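Local coordinates for protein RV1873 (Mycobacterium tuberculosis, PDB 2JEK) that is of unknown function but folds as a small, strand-free helical protein of the DUF1810 family, a right-handed superhelix, at residues E27-R32 and T82-Q87; A67-D72 and R114-N119; G35-F40 and E95-P100. All coordinates share one frame; numbering follows the deposited sequence.

Contact 1 (E27-R32 and T82-Q87); sequences ELRAGR and TGLVNQ
Leu-28 and Leu-84 both hold CG beside the backbone N and anti to the carbonyl carbon, chi1 -62° and -69°. The contact is helix-to-helix packing within the right-handed superhelix of this protein. It joins the C-terminal end of helix 21-29 to the C-terminal part of helix 74-87. The CA atoms of the two leucines lie 5.8 Å apart, a close approach for two helices, and both CB atoms point across the gap. Leu-28 CB meets Leu-84 CB at 3.9 Å, and Leu-84 CD1 touches the same methylene.

The torsion of Leu-84 divides the work between its two branches. CD1 is carried to Leu-28 CB, while CD2 reaches the aliphatic part of Arg-29, with 3.8 Å to Arg-29 CG. The arginine chain runs on extended past this point on the outer side. On the inner side, Leu-28 CD2 lies 4.1 Å from Val-85 CG2. Phe-97 covers both of these residues there, and Leu-125 of helix 120-129 also packs on Val-85.

A Schellman motif follows helix 21-29. Gly-31 takes the positive phi, and Arg-32 N bonds back to Glu-27 O at 3.0 Å. Leu-28 O accepts from Gly-31 N at 3.1 Å and also meets water 1. This water lies 2.9 Å from Leu-28 O and 2.8 Å from Leu-84 O and bridges the two carbonyls.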
ATOM      1  N   GLU A  27      13.503   6.056   4.161  1.00  9.95           N
ATOM      2  CA  GLU A  27      12.553   7.166   4.181  1.00 10.26           C
ATOM      3  C   GLU A  27      11.436   6.928   5.188  1.00 10.43           C
ATOM      4  O   GLU A  27      11.048   7.843   5.926  1.00 12.35           O
ATOM      5  CB  GLU A  27      11.984   7.395   2.774  1.00  8.97           C
ATOM      6  CG  GLU A  27      13.004   8.080   1.893  1.00  9.05           C
ATOM      7  CD  GLU A  27      12.679   8.058   0.433  1.00 11.14           C
ATOM      8  OE1 GLU A  27      11.484   7.971   0.070  1.00 10.14           O
ATOM      9  OE2 GLU A  27      13.644   8.168  -0.355  1.00 12.40           O
ATOM     10  N   LEU A  28      10.920   5.703   5.224  1.00 10.97           N
ATOM     11  CA  LEU A  28       9.861   5.383   6.171  1.00 11.22           C
ATOM     12  C   LEU A  28      10.383   5.301   7.607  1.00 12.61           C
ATOM     13  O   LEU A  28       9.693   5.747   8.526  1.00 14.31           O
ATOM     14  CB  LEU A  28       9.128   4.108   5.758  1.00 10.74           C
ATOM     15  CG  LEU A  28       8.406   4.171   4.406  1.00  9.27           C
ATOM     16  CD1 LEU A  28       7.737   2.821   4.146  1.00 10.06           C
ATOM     17  CD2 LEU A  28       7.388   5.325   4.320  1.00 12.16           C
ATOM     18  N   ARG A  29      11.590   4.749   7.795  1.00 13.64           N
ATOM     19  CA  ARG A  29      12.259   4.776   9.112  1.00 14.95           C
ATOM     20  C   ARG A  29      12.399   6.205   9.637  1.00 16.01           C
ATOM     21  O   ARG A  29      12.253   6.442  10.840  1.00 17.14           O
ATOM     22  CB  ARG A  29      13.642   4.111   9.063  1.00 14.90           C
ATOM     23  CG  ARG A  29      13.623   2.589   9.024  1.00 15.06           C
ATOM     24  CD  ARG A  29      15.027   1.978   9.003  1.00 15.99           C
ATOM     25  NE  ARG A  29      14.983   0.514   8.916  1.00 16.30           N
ATOM     26  CZ  ARG A  29      16.048  -0.271   8.762  1.00 18.96           C
ATOM     27  NH1 ARG A  29      17.270   0.256   8.675  1.00 22.77           N
ATOM     28  NH2 ARG A  29      15.898  -1.594   8.691  1.00 20.49           N
ATOM     29  N   ALA A  30      12.689   7.144   8.736  1.00 16.15           N
ATOM     30  CA  ALA A  30      12.883   8.556   9.096  1.00 16.48           C
ATOM     31  C   ALA A  30      11.572   9.346   9.179  1.00 16.71           C
ATOM     32  O   ALA A  30      11.559  10.509   9.598  1.00 18.12           O
ATOM     33  CB  ALA A  30      13.853   9.230   8.118  1.00 17.48           C
ATOM     34  N   GLY A  31      10.469   8.735   8.755  1.00 15.08           N
ATOM     35  CA  GLY A  31       9.161   9.376   8.829  1.00 14.57           C
ATOM     36  C   GLY A  31       8.775  10.351   7.721  1.00 14.24           C
ATOM     37  O   GLY A  31       7.892  11.195   7.905  1.00 14.31           O
ATOM     38  N   ARG A  32       9.416  10.250   6.558  1.00 14.32           N
ATOM     39  CA  ARG A  32       9.009  11.091   5.434  1.00 14.42           C
ATOM     40  C   ARG A  32       9.388  10.495   4.087  1.00 13.29           C
ATOM     41  O   ARG A  32      10.571  10.261   3.813  1.00 13.89           O
ATOM     42  CB  ARG A  32       9.581  12.502   5.568  1.00 16.54           C
ATOM     43  CG  ARG A  32       9.167  13.450   4.466  1.00 20.26           C
ATOM     44  CD  ARG A  32       9.382  14.856   4.940  1.00 26.96           C
ATOM     45  NE  ARG A  32      10.304  15.587   4.082  1.00 33.91           N
ATOM     46  CZ  ARG A  32      11.280  16.365   4.540  1.00 37.04           C
ATOM     47  NH1 ARG A  32      11.473  16.495   5.850  1.00 37.58           N
ATOM     48  NH2 ARG A  32      12.074  17.000   3.689  1.00 37.38           N
ATOM     49  N   THR A  82       4.247  -0.915   6.292  1.00  7.70           N
ATOM     50  CA  THR A  82       3.099  -0.501   7.104  1.00  7.14           C
ATOM     51  C   THR A  82       3.526  -0.269   8.557  1.00  8.46           C
ATOM     52  O   THR A  82       3.163   0.749   9.156  1.00  8.96           O
ATOM     53  CB  THR A  82       1.996  -1.569   7.023  1.00  7.89           C
ATOM     54  OG1 THR A  82       1.600  -1.711   5.653  1.00  8.17           O
ATOM     55  CG2 THR A  82       0.770  -1.203   7.870  1.00  7.99           C
ATOM     56  N   GLY A  83       4.305  -1.207   9.099  1.00  9.60           N
ATOM     57  CA  GLY A  83       4.789  -1.109  10.477  1.00 10.51           C
ATOM     58  C   GLY A  83       5.659   0.108  10.731  1.00 10.18           C
ATOM     59  O   GLY A  83       5.540   0.774  11.784  1.00 10.30           O
ATOM     60  N   LEU A  84       6.521   0.432   9.762  1.00 10.25           N
ATOM     61  CA  LEU A  84       7.357   1.639   9.856  1.00  9.67           C
ATOM     62  C   LEU A  84       6.517   2.909   9.946  1.00 10.40           C
ATOM     63  O   LEU A  84       6.815   3.807  10.741  1.00 11.09           O
ATOM     64  CB  LEU A  84       8.341   1.725   8.680  1.00 10.22           C
ATOM     65  CG  LEU A  84       9.452   0.675   8.689  1.00 12.13           C
ATOM     66  CD1 LEU A  84      10.219   0.707   7.371  1.00 13.40           C
ATOM     67  CD2 LEU A  84      10.379   0.900   9.887  1.00 13.32           C
ATOM     68  N   VAL A  85       5.457   2.977   9.141  1.00  9.45           N
ATOM     69  CA  VAL A  85       4.562   4.129   9.184  1.00  8.85           C
ATOM     70  C   VAL A  85       3.854   4.188  10.539  1.00  9.07           C
ATOM     71  O   VAL A  85       3.754   5.256  11.146  1.00  9.66           O
ATOM     72  CB  VAL A  85       3.535   4.114   8.018  1.00  8.18           C
ATOM     73  CG1 VAL A  85       2.549   5.281   8.148  1.00  8.96           C
ATOM     74  CG2 VAL A  85       4.251   4.201   6.664  1.00  9.14           C
ATOM     75  N   ASN A  86       3.381   3.037  11.018  1.00  9.57           N
ATOM     76  CA  ASN A  86       2.683   2.983  12.313  1.00 10.28           C
ATOM     77  C   ASN A  86       3.546   3.444  13.483  1.00 11.74           C
ATOM     78  O   ASN A  86       3.021   3.954  14.462  1.00 11.91           O
ATOM     79  CB  ASN A  86       2.123   1.595  12.585  1.00 10.76           C
ATOM     80  CG  ASN A  86       0.864   1.316  11.797  1.00  9.20           C
ATOM     81  OD1 ASN A  86       0.155   2.234  11.401  1.00 13.54           O
ATOM     82  ND2 ASN A  86       0.563   0.045  11.602  1.00 10.53           N
ATOM     83  N   GLN A  87       4.862   3.308  13.333  1.00 12.13           N
ATOM     84  CA  GLN A  87       5.864   3.631  14.358  1.00 15.39           C
ATOM     85  C   GLN A  87       6.186   5.127  14.471  1.00 15.07           C
ATOM     86  O   GLN A  87       6.689   5.581  15.509  1.00 15.28           O
ATOM     87  CB  GLN A  87       7.138   2.843  14.035  1.00 16.43           C
ATOM     88  CG  GLN A  87       8.196   2.814  15.104  1.00 22.42           C
ATOM     89  CD  GLN A  87       9.365   1.942  14.708  1.00 19.05           C
ATOM     90  OE1 GLN A  87      10.012   2.167  13.680  1.00 25.87           O
ATOM     91  NE2 GLN A  87       9.643   0.939  15.518  1.00 26.39           N
TER
HETATM   92  O   HOH W   1       9.407   4.677  11.239  1.00 18.63           O

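Contact 2 (A67-D72 and R114-N119); sequences AYLQHD and RATDAN
Leu-69 reaches from the last turn of helix 62-70 toward the end of helix 101-115. Its CB points at the other segment. CG sits anti to the carbonyl carbon, chi1 -70°, and carries the branch across. At the tip, CD1 does the touching. It lies 3.6 Å from Thr-116 CG2 and 4.1 Å from Thr-116 CB. The same methyl also meets Ala-115 CB, at 4.1 Å. One leucine methyl thus packs against two successive residues at a helix end. Leu-78 of helix 74-87 also packs on the Leu-69 side chain.

Thr-116 is the first residue to leave helical geometry after helix 101-115. Its OG1 lies anti to the backbone N, chi1 -178°. There it accepts a bond from Ala-118 N at 3.1 Å, with an N-H...O angle of 152°, which makes an ST turn. Ala-118 is in turn the centre of an inverse gamma turn, and the chain then enters helix 120-129. Gln-66, farther back in helix 62-70, adds a polar tie: its NE2 bonds to Ala-115 O.

The two branches of Thr-116 therefore have separate chemistry. The hydroxyl holds the local turn, while the methyl meets Leu-69, so the contact between the two segments is purely apolar and small.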
ATOM      1  N   ALA A  67      -2.701 -12.966  -3.270  1.00  9.28           N
ATOM      2  CA  ALA A  67      -1.444 -13.528  -3.792  1.00 10.44           C
ATOM      3  C   ALA A  67      -0.234 -12.661  -3.424  1.00 10.54           C
ATOM      4  O   ALA A  67       0.847 -13.164  -3.118  1.00 10.83           O
ATOM      5  CB  ALA A  67      -1.535 -13.718  -5.287  1.00 11.01           C
ATOM      6  N   TYR A  68      -0.434 -11.348  -3.449  1.00  9.69           N
ATOM      7  CA  TYR A  68       0.619 -10.399  -3.104  1.00  9.10           C
ATOM      8  C   TYR A  68       1.070 -10.619  -1.655  1.00  9.33           C
ATOM      9  O   TYR A  68       2.269 -10.698  -1.354  1.00 10.31           O
ATOM     10  CB  TYR A  68       0.076  -8.982  -3.323  1.00  8.06           C
ATOM     11  CG  TYR A  68       1.092  -7.863  -3.202  1.00  7.08           C
ATOM     12  CD1 TYR A  68       1.565  -7.198  -4.341  1.00  6.21           C
ATOM     13  CD2 TYR A  68       1.574  -7.469  -1.953  1.00  7.81           C
ATOM     14  CE1 TYR A  68       2.481  -6.171  -4.228  1.00  6.70           C
ATOM     15  CE2 TYR A  68       2.502  -6.444  -1.840  1.00  7.80           C
ATOM     16  CZ  TYR A  68       2.956  -5.816  -2.982  1.00  5.71           C
ATOM     17  OH  TYR A  68       3.873  -4.792  -2.919  1.00  7.34           O
ATOM     18  N   LEU A  69       0.089 -10.760  -0.767  1.00  8.79           N
ATOM     19  CA  LEU A  69       0.374 -11.019   0.636  1.00  9.28           C
ATOM     20  C   LEU A  69       1.068 -12.353   0.880  1.00 11.04           C
ATOM     21  O   LEU A  69       1.879 -12.464   1.795  1.00 12.18           O
ATOM     22  CB  LEU A  69      -0.903 -10.942   1.462  1.00  9.44           C
ATOM     23  CG  LEU A  69      -1.505  -9.542   1.611  1.00  9.91           C
ATOM     24  CD1 LEU A  69      -2.822  -9.679   2.335  1.00 14.11           C
ATOM     25  CD2 LEU A  69      -0.575  -8.629   2.384  1.00 14.31           C
ATOM     26  N   GLN A  70       0.731 -13.356   0.078  1.00 11.66           N
ATOM     27  CA  GLN A  70       1.338 -14.686   0.216  1.00 13.59           C
ATOM     28  C   GLN A  70       2.784 -14.702  -0.262  1.00 13.41           C
ATOM     29  O   GLN A  70       3.574 -15.559   0.153  1.00 15.13           O
ATOM     30  CB  GLN A  70       0.568 -15.719  -0.599  1.00 13.92           C
ATOM     31  CG  GLN A  70      -0.788 -16.097  -0.048  1.00 18.56           C
ATOM     32  CD  GLN A  70      -1.531 -17.036  -0.983  1.00 26.41           C
ATOM     33  OE1 GLN A  70      -1.636 -16.784  -2.192  1.00 27.90           O
ATOM     34  NE2 GLN A  70      -2.053 -18.125  -0.430  1.00 29.67           N
ATOM     35  N   HIS A  71       3.125 -13.773  -1.153  1.00 11.69           N
ATOM     36  CA  HIS A  71       4.460 -13.733  -1.749  1.00 11.49           C
ATOM     37  C   HIS A  71       5.486 -13.497  -0.650  1.00 12.12           C
ATOM     38  O   HIS A  71       5.356 -12.557   0.134  1.00 11.97           O
ATOM     39  CB  HIS A  71       4.528 -12.624  -2.802  1.00 10.86           C
ATOM     40  CG  HIS A  71       5.757 -12.670  -3.655  1.00 10.50           C
ATOM     41  ND1 HIS A  71       6.990 -12.263  -3.200  1.00 12.23           N
ATOM     42  CD2 HIS A  71       5.936 -13.063  -4.938  1.00 12.66           C
ATOM     43  CE1 HIS A  71       7.884 -12.417  -4.163  1.00 12.27           C
ATOM     44  NE2 HIS A  71       7.269 -12.900  -5.229  1.00 13.32           N
ATOM     45  N   ASP A  72       6.506 -14.357  -0.572  1.00 11.73           N
ATOM     46  CA  ASP A  72       7.401 -14.348   0.591  1.00 11.65           C
ATOM     47  C   ASP A  72       8.405 -13.178   0.614  1.00 10.36           C
ATOM     48  O   ASP A  72       9.150 -12.995   1.588  1.00 11.44           O
ATOM     49  CB  ASP A  72       8.125 -15.697   0.724  1.00 12.11           C
ATOM     50  CG  ASP A  72       8.712 -15.921   2.117  1.00 16.56           C
ATOM     51  OD1 ASP A  72       8.093 -15.502   3.119  1.00 20.43           O
ATOM     52  OD2 ASP A  72       9.815 -16.507   2.207  1.00 18.53           O
ATOM     53  N   ARG A 114      -9.008  -5.751   3.526  1.00 11.39           N
ATOM     54  CA  ARG A 114     -10.127  -6.565   3.055  1.00 13.82           C
ATOM     55  C   ARG A 114      -9.648  -7.895   2.491  1.00 14.03           C
ATOM     56  O   ARG A 114     -10.427  -8.845   2.361  1.00 15.46           O
ATOM     57  CB  ARG A 114     -10.950  -5.811   2.009  1.00 14.53           C
ATOM     58  CG  ARG A 114     -11.656  -4.549   2.507  1.00 17.31           C
ATOM     59  CD  ARG A 114     -12.925  -4.820   3.300  1.00 28.98           C
ATOM     60  NE  ARG A 114     -13.566  -3.568   3.719  1.00 33.19           N
ATOM     61  CZ  ARG A 114     -14.854  -3.446   4.036  1.00 35.50           C
ATOM     62  NH1 ARG A 114     -15.668  -4.496   3.977  1.00 35.71           N
ATOM     63  NH2 ARG A 114     -15.332  -2.267   4.407  1.00 33.38           N
ATOM     64  N   ALA A 115      -8.360  -7.971   2.172  1.00 13.70           N
ATOM     65  CA  ALA A 115      -7.791  -9.162   1.547  1.00 14.57           C
ATOM     66  C   ALA A 115      -7.552 -10.304   2.533  1.00 14.56           C
ATOM     67  O   ALA A 115      -7.558 -11.479   2.153  1.00 15.29           O
ATOM     68  CB  ALA A 115      -6.498  -8.804   0.812  1.00 14.46           C
ATOM     69  N   THR A 116      -7.319  -9.959   3.796  1.00 14.04           N
ATOM     70  CA  THR A 116      -7.047 -10.955   4.824  1.00 14.82           C
ATOM     71  C   THR A 116      -7.610 -10.507   6.168  1.00 15.42           C
ATOM     72  O   THR A 116      -7.667  -9.311   6.447  1.00 15.46           O
ATOM     73  CB  THR A 116      -5.525 -11.231   4.954  1.00 15.17           C
ATOM     74  OG1 THR A 116      -5.317 -12.239   5.946  1.00 15.00           O
ATOM     75  CG2 THR A 116      -4.768  -9.956   5.356  1.00 16.01           C
ATOM     76  N   ASP A 117      -8.021 -11.464   7.000  1.00 15.68           N
ATOM     77  CA  ASP A 117      -8.426 -11.150   8.370  1.00 17.43           C
ATOM     78  C   ASP A 117      -7.228 -10.921   9.289  1.00 16.86           C
ATOM     79  O   ASP A 117      -7.379 -10.340  10.366  1.00 18.09           O
ATOM     80  CB  ASP A 117      -9.366 -12.227   8.927  1.00 18.73           C
ATOM     81  CG  ASP A 117     -10.730 -12.209   8.259  1.00 21.13           C
ATOM     82  OD1 ASP A 117     -11.065 -11.217   7.568  1.00 27.60           O
ATOM     83  OD2 ASP A 117     -11.477 -13.194   8.421  1.00 30.03           O
ATOM     84  N   ALA A 118      -6.044 -11.359   8.857  1.00 16.16           N
ATOM     85  CA  ALA A 118      -4.791 -11.090   9.566  1.00 15.78           C
ATOM     86  C   ALA A 118      -4.271  -9.702   9.161  1.00 15.23           C
ATOM     87  O   ALA A 118      -3.209  -9.548   8.548  1.00 15.36           O
ATOM     88  CB  ALA A 118      -3.765 -12.175   9.267  1.00 16.98           C
ATOM     89  N   ASN A 119      -5.061  -8.695   9.506  1.00 13.98           N
ATOM     90  CA  ASN A 119      -4.889  -7.357   8.951  1.00 12.76           C
ATOM     91  C   ASN A 119      -4.593  -6.308   9.996  1.00 12.80           C
ATOM     92  O   ASN A 119      -4.775  -5.120   9.752  1.00 11.88           O
ATOM     93  CB  ASN A 119      -6.154  -6.958   8.188  1.00 12.93           C
ATOM     94  CG  ASN A 119      -7.415  -7.007   9.056  1.00 12.62           C
ATOM     95  OD1 ASN A 119      -7.345  -7.111  10.287  1.00 14.81           O
ATOM     96  ND2 ASN A 119      -8.570  -6.898   8.414  1.00 12.90           N
TER

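Contact 3 (G35-F40 and E95-P100); sequences GHWMWF and EIFGPP
A buried Met-aromatic contact joins the start of the short helix 38-41 to the loop between helices 93-96 and 101-115. Met-38 and Phe-97 carry it, and Trp-37 adds a second touch. Met-38 points its CB toward the other segment. Its CG lies anti to the backbone N, chi1 -159°, and the chain then bends at chi2, 67°. The bend brings the sulfur and the terminal methyl obliquely up to CD1 and CE1 of the Phe-97 ring. SD is 3.8 Å from Phe-97 CE1, and CE is 3.7 Å from Phe-97 CD1. The sulfur stands 4.8 Å from the centroid of the Phe-97 ring, 64° off its normal. The two side chains run at about a right angle to each other.

Trp-37 arrives with the far end of its six-membered ring. Its CH2 comes to 4.3 Å from Phe-97 CE1, also obliquely. The polar end of the indole is held elsewhere: NE1 bonds to OE1 of Glu-27, and this bond helps to fix the ring. Lys-33 makes a cation-pi contact with the same tryptophan.

Leu-28 of helix 21-29 packs on Trp-37, and Leu-105 of helix 101-115 packs on Met-38 and Phe-97. Beyond Phe-97 the chain passes through a cis peptide bond between Pro-99 and Pro-100, and Pro-100 is the N-cap of helix 101-115. A methionine sulfur set against an aromatic ring at this distance is the Met-aromatic motif, here part of the hydrophobic core of a helical superhelix.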
ATOM      1  N   GLY A  35      10.971   9.628  -2.290  1.00 12.28           N
ATOM      2  CA  GLY A  35      11.174   9.041  -3.611  1.00 13.08           C
ATOM      3  C   GLY A  35       9.900   8.772  -4.396  1.00 13.75           C
ATOM      4  O   GLY A  35       8.787   8.937  -3.879  1.00 14.98           O
ATOM      5  N   HIS A  36      10.081   8.340  -5.645  1.00 14.02           N
ATOM      6  CA  HIS A  36       8.991   8.103  -6.581  1.00 15.24           C
ATOM      7  C   HIS A  36       8.679   6.624  -6.637  1.00 14.80           C
ATOM      8  O   HIS A  36       9.136   5.911  -7.544  1.00 16.05           O
ATOM      9  CB  HIS A  36       9.387   8.583  -7.981  1.00 17.30           C
ATOM     10  CG  HIS A  36       9.810  10.015  -8.033  1.00 20.15           C
ATOM     11  ND1 HIS A  36       9.042  11.040  -7.525  1.00 27.42           N
ATOM     12  CD2 HIS A  36      10.925  10.594  -8.539  1.00 26.25           C
ATOM     13  CE1 HIS A  36       9.665  12.190  -7.716  1.00 25.24           C
ATOM     14  NE2 HIS A  36      10.808  11.946  -8.332  1.00 27.57           N
ATOM     15  N   TRP A  37       7.898   6.152  -5.667  1.00 12.06           N
ATOM     16  CA  TRP A  37       7.700   4.714  -5.536  1.00  9.96           C
ATOM     17  C   TRP A  37       6.348   4.270  -4.985  1.00  8.61           C
ATOM     18  O   TRP A  37       6.164   3.085  -4.734  1.00  8.34           O
ATOM     19  CB  TRP A  37       8.828   4.090  -4.700  1.00  9.57           C
ATOM     20  CG  TRP A  37       9.230   4.819  -3.425  1.00  9.26           C
ATOM     21  CD1 TRP A  37      10.406   5.486  -3.205  1.00  9.98           C
ATOM     22  CD2 TRP A  37       8.495   4.895  -2.189  1.00  8.81           C
ATOM     23  NE1 TRP A  37      10.446   5.976  -1.924  1.00  9.85           N
ATOM     24  CE2 TRP A  37       9.284   5.638  -1.280  1.00  8.36           C
ATOM     25  CE3 TRP A  37       7.244   4.416  -1.766  1.00  8.70           C
ATOM     26  CZ2 TRP A  37       8.867   5.900   0.033  1.00  8.74           C
ATOM     27  CZ3 TRP A  37       6.832   4.676  -0.458  1.00  9.23           C
ATOM     28  CH2 TRP A  37       7.645   5.416   0.423  1.00  9.70           C
ATOM     29  N   MET A  38       5.405   5.186  -4.805  1.00  7.39           N
ATOM     30  CA  MET A  38       4.169   4.805  -4.128  1.00  7.14           C
ATOM     31  C   MET A  38       3.448   3.615  -4.767  1.00  7.51           C
ATOM     32  O   MET A  38       2.979   2.715  -4.073  1.00  7.63           O
ATOM     33  CB  MET A  38       3.205   5.989  -3.998  1.00  7.37           C
ATOM     34  CG  MET A  38       2.172   5.800  -2.906  1.00  8.51           C
ATOM     35  SD  MET A  38       2.929   5.798  -1.274  1.00  8.94           S
ATOM     36  CE  MET A  38       1.468   5.614  -0.242  1.00  8.91           C
ATOM     37  N   TRP A  39       3.342   3.622  -6.093  1.00  7.81           N
ATOM     38  CA  TRP A  39       2.487   2.688  -6.819  1.00  7.78           C
ATOM     39  C   TRP A  39       2.843   1.238  -6.562  1.00  6.75           C
ATOM     40  O   TRP A  39       1.966   0.371  -6.579  1.00  7.46           O
ATOM     41  CB  TRP A  39       2.500   2.944  -8.334  1.00  8.87           C
ATOM     42  CG  TRP A  39       2.608   4.385  -8.726  1.00  9.81           C
ATOM     43  CD1 TRP A  39       1.580   5.246  -9.034  1.00 13.01           C
ATOM     44  CD2 TRP A  39       3.818   5.137  -8.866  1.00 10.56           C
ATOM     45  NE1 TRP A  39       2.089   6.484  -9.342  1.00 11.21           N
ATOM     46  CE2 TRP A  39       3.454   6.445  -9.248  1.00 12.39           C
ATOM     47  CE3 TRP A  39       5.175   4.831  -8.703  1.00 12.19           C
ATOM     48  CZ2 TRP A  39       4.404   7.450  -9.470  1.00 13.31           C
ATOM     49  CZ3 TRP A  39       6.121   5.832  -8.921  1.00 12.74           C
ATOM     50  CH2 TRP A  39       5.726   7.125  -9.301  1.00 13.46           C
ATOM     51  N   PHE A  40       4.126   0.974  -6.330  1.00  6.68           N
ATOM     52  CA  PHE A  40       4.599  -0.405  -6.240  1.00  6.11           C
ATOM     53  C   PHE A  40       5.149  -0.776  -4.854  1.00  6.52           C
ATOM     54  O   PHE A  40       5.682  -1.863  -4.672  1.00  7.31           O
ATOM     55  CB  PHE A  40       5.581  -0.731  -7.381  1.00  6.87           C
ATOM     56  CG  PHE A  40       6.717   0.239  -7.522  1.00  7.96           C
ATOM     57  CD1 PHE A  40       7.807   0.195  -6.653  1.00  8.89           C
ATOM     58  CD2 PHE A  40       6.703   1.200  -8.534  1.00  9.42           C
ATOM     59  CE1 PHE A  40       8.864   1.083  -6.788  1.00  9.56           C
ATOM     60  CE2 PHE A  40       7.769   2.087  -8.688  1.00  9.70           C
ATOM     61  CZ  PHE A  40       8.844   2.029  -7.801  1.00  9.37           C
ATOM     62  N   GLU A  95       2.010  14.744   6.622  1.00 14.29           N
ATOM     63  CA  GLU A  95       3.390  15.136   6.872  1.00 15.46           C
ATOM     64  C   GLU A  95       4.377  14.040   6.468  1.00 15.14           C
ATOM     65  O   GLU A  95       5.530  14.325   6.149  1.00 16.87           O
ATOM     66  CB  GLU A  95       3.575  15.536   8.339  1.00 15.25           C
ATOM     67  CG  GLU A  95       2.885  16.864   8.662  1.00 16.02           C
ATOM     68  CD  GLU A  95       2.927  17.241  10.131  1.00 18.09           C
ATOM     69  OE1 GLU A  95       2.513  16.433  10.985  1.00 18.36           O
ATOM     70  OE2 GLU A  95       3.330  18.383  10.423  1.00 22.75           O
ATOM     71  N   ILE A  96       3.915  12.788   6.470  1.00 12.70           N
ATOM     72  CA  ILE A  96       4.763  11.657   6.089  1.00 11.89           C
ATOM     73  C   ILE A  96       4.648  11.407   4.581  1.00 11.23           C
ATOM     74  O   ILE A  96       5.662  11.199   3.896  1.00 12.42           O
ATOM     75  CB  ILE A  96       4.374  10.362   6.866  1.00 10.77           C
ATOM     76  CG1 ILE A  96       4.429  10.602   8.384  1.00 11.42           C
ATOM     77  CG2 ILE A  96       5.299   9.199   6.464  1.00 11.19           C
ATOM     78  CD1 ILE A  96       3.757   9.508   9.215  1.00 12.68           C
ATOM     79  N   PHE A  97       3.406  11.429   4.094  1.00 10.34           N
ATOM     80  CA  PHE A  97       3.076  11.206   2.684  1.00 11.28           C
ATOM     81  C   PHE A  97       2.347  12.438   2.166  1.00 13.42           C
ATOM     82  O   PHE A  97       1.165  12.625   2.456  1.00 15.18           O
ATOM     83  CB  PHE A  97       2.138  10.000   2.524  1.00 10.56           C
ATOM     84  CG  PHE A  97       2.757   8.693   2.889  1.00  8.07           C
ATOM     85  CD1 PHE A  97       3.409   7.917   1.936  1.00  9.32           C
ATOM     86  CD2 PHE A  97       2.676   8.235   4.191  1.00  8.80           C
ATOM     87  CE1 PHE A  97       3.985   6.708   2.290  1.00 10.45           C
ATOM     88  CE2 PHE A  97       3.234   7.030   4.542  1.00  8.94           C
ATOM     89  CZ  PHE A  97       3.890   6.265   3.600  1.00  8.52           C
ATOM     90  N   GLY A  98       3.034  13.267   1.390  1.00 15.24           N
ATOM     91  CA  GLY A  98       2.377  14.456   0.844  1.00 16.10           C
ATOM     92  C   GLY A  98       1.242  14.051  -0.086  1.00 16.13           C
ATOM     93  O   GLY A  98       1.358  13.034  -0.778  1.00 15.74           O
ATOM     94  N   PRO A  99       0.128  14.815  -0.109  1.00 15.73           N
ATOM     95  CA  PRO A  99      -0.897  14.508  -1.113  1.00 15.81           C
ATOM     96  C   PRO A  99      -0.265  14.437  -2.508  1.00 15.92           C
ATOM     97  O   PRO A  99       0.670  15.198  -2.791  1.00 16.08           O
ATOM     98  CB  PRO A  99      -1.858  15.697  -1.011  1.00 17.23           C
ATOM     99  CG  PRO A  99      -1.712  16.150   0.399  1.00 18.11           C
ATOM    100  CD  PRO A  99      -0.262  15.959   0.739  1.00 16.38           C
ATOM    101  N   PRO A 100      -0.747  13.527  -3.378  1.00 15.03           N
ATOM    102  CA  PRO A 100      -1.905  12.653  -3.206  1.00 14.42           C
ATOM    103  C   PRO A 100      -1.559  11.294  -2.599  1.00 12.93           C
ATOM    104  O   PRO A 100      -2.402  10.391  -2.593  1.00 11.39           O
ATOM    105  CB  PRO A 100      -2.386  12.478  -4.649  1.00 15.51           C
ATOM    106  CG  PRO A 100      -1.104  12.416  -5.429  1.00 17.85           C
ATOM    107  CD  PRO A 100      -0.118  13.320  -4.700  1.00 16.79           C
TER

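After helix 11-17 the chain forms helix 21-29, then 35-40, and later helix 62-70. Contact 1 closes the first loop when helix 74-87 returns to 27-32. Contact 3 closes the next, bringing 95-100 back to 35-40. Contact 2 closes last, with 114-119 meeting 67-72. The segments alternate along the sequence, so every pair of contacts crosses and none nests. Contacts 1 and 3 are neighbours, with centres about 12 Å apart, and are joined by Glu-27 bonding to Gly-35 N and by Gly-31 O packing on Ile-96 CG1. Contact 2 lies across the chain's centre from contact 3, tying helix 62-70 to the end of helix 101-115.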